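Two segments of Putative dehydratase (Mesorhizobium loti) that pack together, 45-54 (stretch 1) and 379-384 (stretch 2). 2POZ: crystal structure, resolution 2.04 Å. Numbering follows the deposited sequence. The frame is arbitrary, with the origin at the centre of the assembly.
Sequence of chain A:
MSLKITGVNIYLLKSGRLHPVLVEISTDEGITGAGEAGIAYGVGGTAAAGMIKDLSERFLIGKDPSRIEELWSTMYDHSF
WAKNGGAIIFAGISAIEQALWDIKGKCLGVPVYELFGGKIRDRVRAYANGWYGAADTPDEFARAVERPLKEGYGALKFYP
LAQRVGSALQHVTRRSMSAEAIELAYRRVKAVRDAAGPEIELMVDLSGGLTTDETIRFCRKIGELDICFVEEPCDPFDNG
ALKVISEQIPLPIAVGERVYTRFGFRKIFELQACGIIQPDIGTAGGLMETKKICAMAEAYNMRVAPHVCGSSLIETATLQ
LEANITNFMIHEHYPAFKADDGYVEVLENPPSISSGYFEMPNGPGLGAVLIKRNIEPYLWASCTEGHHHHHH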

# COMPACT_ATOMS: atom_id res chain seq x y z
N GLY A 45 0.78 -30.62 27.57
CA GLY A 45 1.87 -30.78 28.52
C GLY A 45 2.75 -31.97 28.17
O GLY A 45 3.98 -31.89 28.23
N THR A 46 2.12 -33.09 27.80
CA THR A 46 2.86 -34.29 27.44
C THR A 46 3.60 -34.06 26.13
O THR A 46 4.68 -34.63 25.91
CB THR A 46 1.93 -35.50 27.27
OG1 THR A 46 1.02 -35.56 28.38
CG2 THR A 46 2.75 -36.80 27.23
N ALA A 47 3.03 -33.24 25.25
CA ALA A 47 3.67 -32.94 23.98
C ALA A 47 4.95 -32.16 24.26
O ALA A 47 6.00 -32.43 23.66
CB ALA A 47 2.72 -32.11 23.10
N ALA A 48 4.88 -31.21 25.19
CA ALA A 48 6.04 -30.42 25.56
C ALA A 48 7.12 -31.32 26.16
O ALA A 48 8.31 -31.19 25.84
CB ALA A 48 5.65 -29.33 26.54
N ALA A 49 6.72 -32.23 27.04
CA ALA A 49 7.67 -33.16 27.64
C ALA A 49 8.34 -34.01 26.55
O ALA A 49 9.55 -34.22 26.56
CB ALA A 49 6.96 -34.08 28.64
N GLY A 50 7.53 -34.49 25.61
CA GLY A 50 8.05 -35.29 24.51
C GLY A 50 9.03 -34.52 23.64
O GLY A 50 10.04 -35.07 23.18
N MSE A 51 8.75 -33.24 23.41
CA MSE A 51 9.61 -32.41 22.58
C MSE A 51 10.97 -32.21 23.22
O MSE A 51 12.00 -32.31 22.56
CB MSE A 51 8.98 -31.05 22.31
CG MSE A 51 9.82 -30.16 21.39
SE MSE A 51 10.11 -30.93 19.62
CE MSE A 51 11.65 -32.03 19.93
N ILE A 52 10.99 -31.92 24.52
CA ILE A 52 12.27 -31.72 25.19
C ILE A 52 13.08 -33.01 25.08
O ILE A 52 14.29 -32.97 24.84
CB ILE A 52 12.06 -31.34 26.66
CG1 ILE A 52 11.32 -30.00 26.74
CG2 ILE A 52 13.43 -31.24 27.37
CD1 ILE A 52 10.99 -29.56 28.15
N LYS A 53 12.42 -34.15 25.23
CA LYS A 53 13.08 -35.45 25.13
C LYS A 53 13.72 -35.64 23.75
O LYS A 53 14.90 -35.98 23.65
CB LYS A 53 12.07 -36.58 25.38
CG LYS A 53 12.66 -37.98 25.31
CD LYS A 53 11.58 -39.03 25.58
CE LYS A 53 12.16 -40.44 25.65
NZ LYS A 53 12.76 -40.88 24.36
N ASP A 54 12.95 -35.40 22.69
CA ASP A 54 13.45 -35.56 21.32
C ASP A 54 14.60 -34.59 21.04
O ASP A 54 15.60 -34.98 20.44
CB ASP A 54 12.34 -35.34 20.29
CG ASP A 54 11.25 -36.41 20.36
OD1 ASP A 54 11.53 -37.52 20.87
OD2 ASP A 54 10.12 -36.15 19.88
N LEU A 379 9.66 -37.29 37.38
CA LEU A 379 10.62 -37.56 36.32
C LEU A 379 9.85 -38.28 35.23
O LEU A 379 9.21 -39.29 35.48
CB LEU A 379 11.74 -38.47 36.84
CG LEU A 379 12.88 -38.81 35.88
CD1 LEU A 379 13.60 -37.52 35.44
CD2 LEU A 379 13.85 -39.77 36.57
N TRP A 380 9.90 -37.75 34.01
CA TRP A 380 9.17 -38.32 32.88
C TRP A 380 10.10 -38.99 31.87
O TRP A 380 9.72 -39.93 31.17
CB TRP A 380 8.38 -37.21 32.19
CG TRP A 380 7.41 -37.67 31.15
CD1 TRP A 380 6.14 -38.15 31.35
CD2 TRP A 380 7.60 -37.63 29.73
NE1 TRP A 380 5.54 -38.41 30.14
CE2 TRP A 380 6.41 -38.10 29.13
CE3 TRP A 380 8.67 -37.24 28.90
CZ2 TRP A 380 6.26 -38.19 27.74
CZ3 TRP A 380 8.52 -37.33 27.53
CH2 TRP A 380 7.32 -37.80 26.96
N ALA A 381 11.33 -38.51 31.77
CA ALA A 381 12.30 -39.10 30.86
C ALA A 381 13.70 -38.65 31.23
O ALA A 381 13.89 -37.56 31.77
CB ALA A 381 11.98 -38.70 29.41
N SER A 382 14.68 -39.50 30.93
CA SER A 382 16.08 -39.23 31.21
C SER A 382 16.89 -39.54 29.95
O SER A 382 16.68 -40.57 29.33
CB SER A 382 16.59 -40.12 32.35
OG SER A 382 16.00 -39.74 33.58
N CYS A 383 17.80 -38.65 29.59
CA CYS A 383 18.63 -38.84 28.41
C CYS A 383 20.10 -38.72 28.81
O CYS A 383 20.51 -37.69 29.35
CB CYS A 383 18.31 -37.78 27.35
SG CYS A 383 16.55 -37.45 27.12
N THR A 384 20.88 -39.76 28.56
CA THR A 384 22.30 -39.76 28.90
C THR A 384 23.17 -40.27 27.74
O THR A 384 24.40 -40.30 27.90
CB THR A 384 22.59 -40.64 30.14
OG1 THR A 384 22.06 -41.96 29.91
CG2 THR A 384 21.95 -40.05 31.40

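Stretch 1 is helical throughout, with each amide from Ala49 to Asp54 bonded to the carbonyl four residues earlier; Ala49 N to Gly45 O, for example, is 3.0 Å. Strand 379-383 runs beside it in nearly the same direction: the two axes lie 12° from parallel and approach to 9.1 Å. No hydrogen bond crosses between the stretches, so the 286 Å² they bury, summed over both sides, rests on van der Waals contact and one CH-pi interaction.

Leu379, at the start of the strand, is out of reach of the helix. Trp380 follows and makes the largest contribution, 96 Å². Its CA-to-CB bond points toward the helix, and chi1 of -171° (t) with chi2 of 82° lays the indole against Ala49. Ala49 CB sits 3.7 Å from the centroid of the six-membered ring of Trp380 and 14° off its normal, so the methyl is placed over the face for a CH-pi contact; Ala49 CB to Trp380 CE3 is 3.6 Å. The ring also lies close to the helix backbone, with Ala49 O 3.4 Å from Trp380 CZ3 and Gly50 N 3.6 Å from the same atom. Thr46 CG2 adds a methyl contact at 3.8 Å from Trp380 CZ2.

At Ala381 the partner is Lys53, with Lys53 CA 6.8 Å from Ala381 CA. Three successive t rotamers extend the lysine's aliphatic chain, and Lys53 CD lies 3.9 Å from Ala381 CB and 4.0 Å from Trp380 CZ3. The methylenes thus serve as an apolar surface, while NZ is hydrogen-bonded elsewhere in the structure.

Trp380 and Ala381 both point toward the helix, Trp380 having a psi of -29° that is not that of an extended strand; from Ala381 on the directions alternate, so Ser382 points away and Cys383 points back toward the helix. Cys383 SG lies 4.1 Å from Lys53 O and 4.3 Å from Lys53 CG, a looser van der Waals contact. Thr384 is beyond reach.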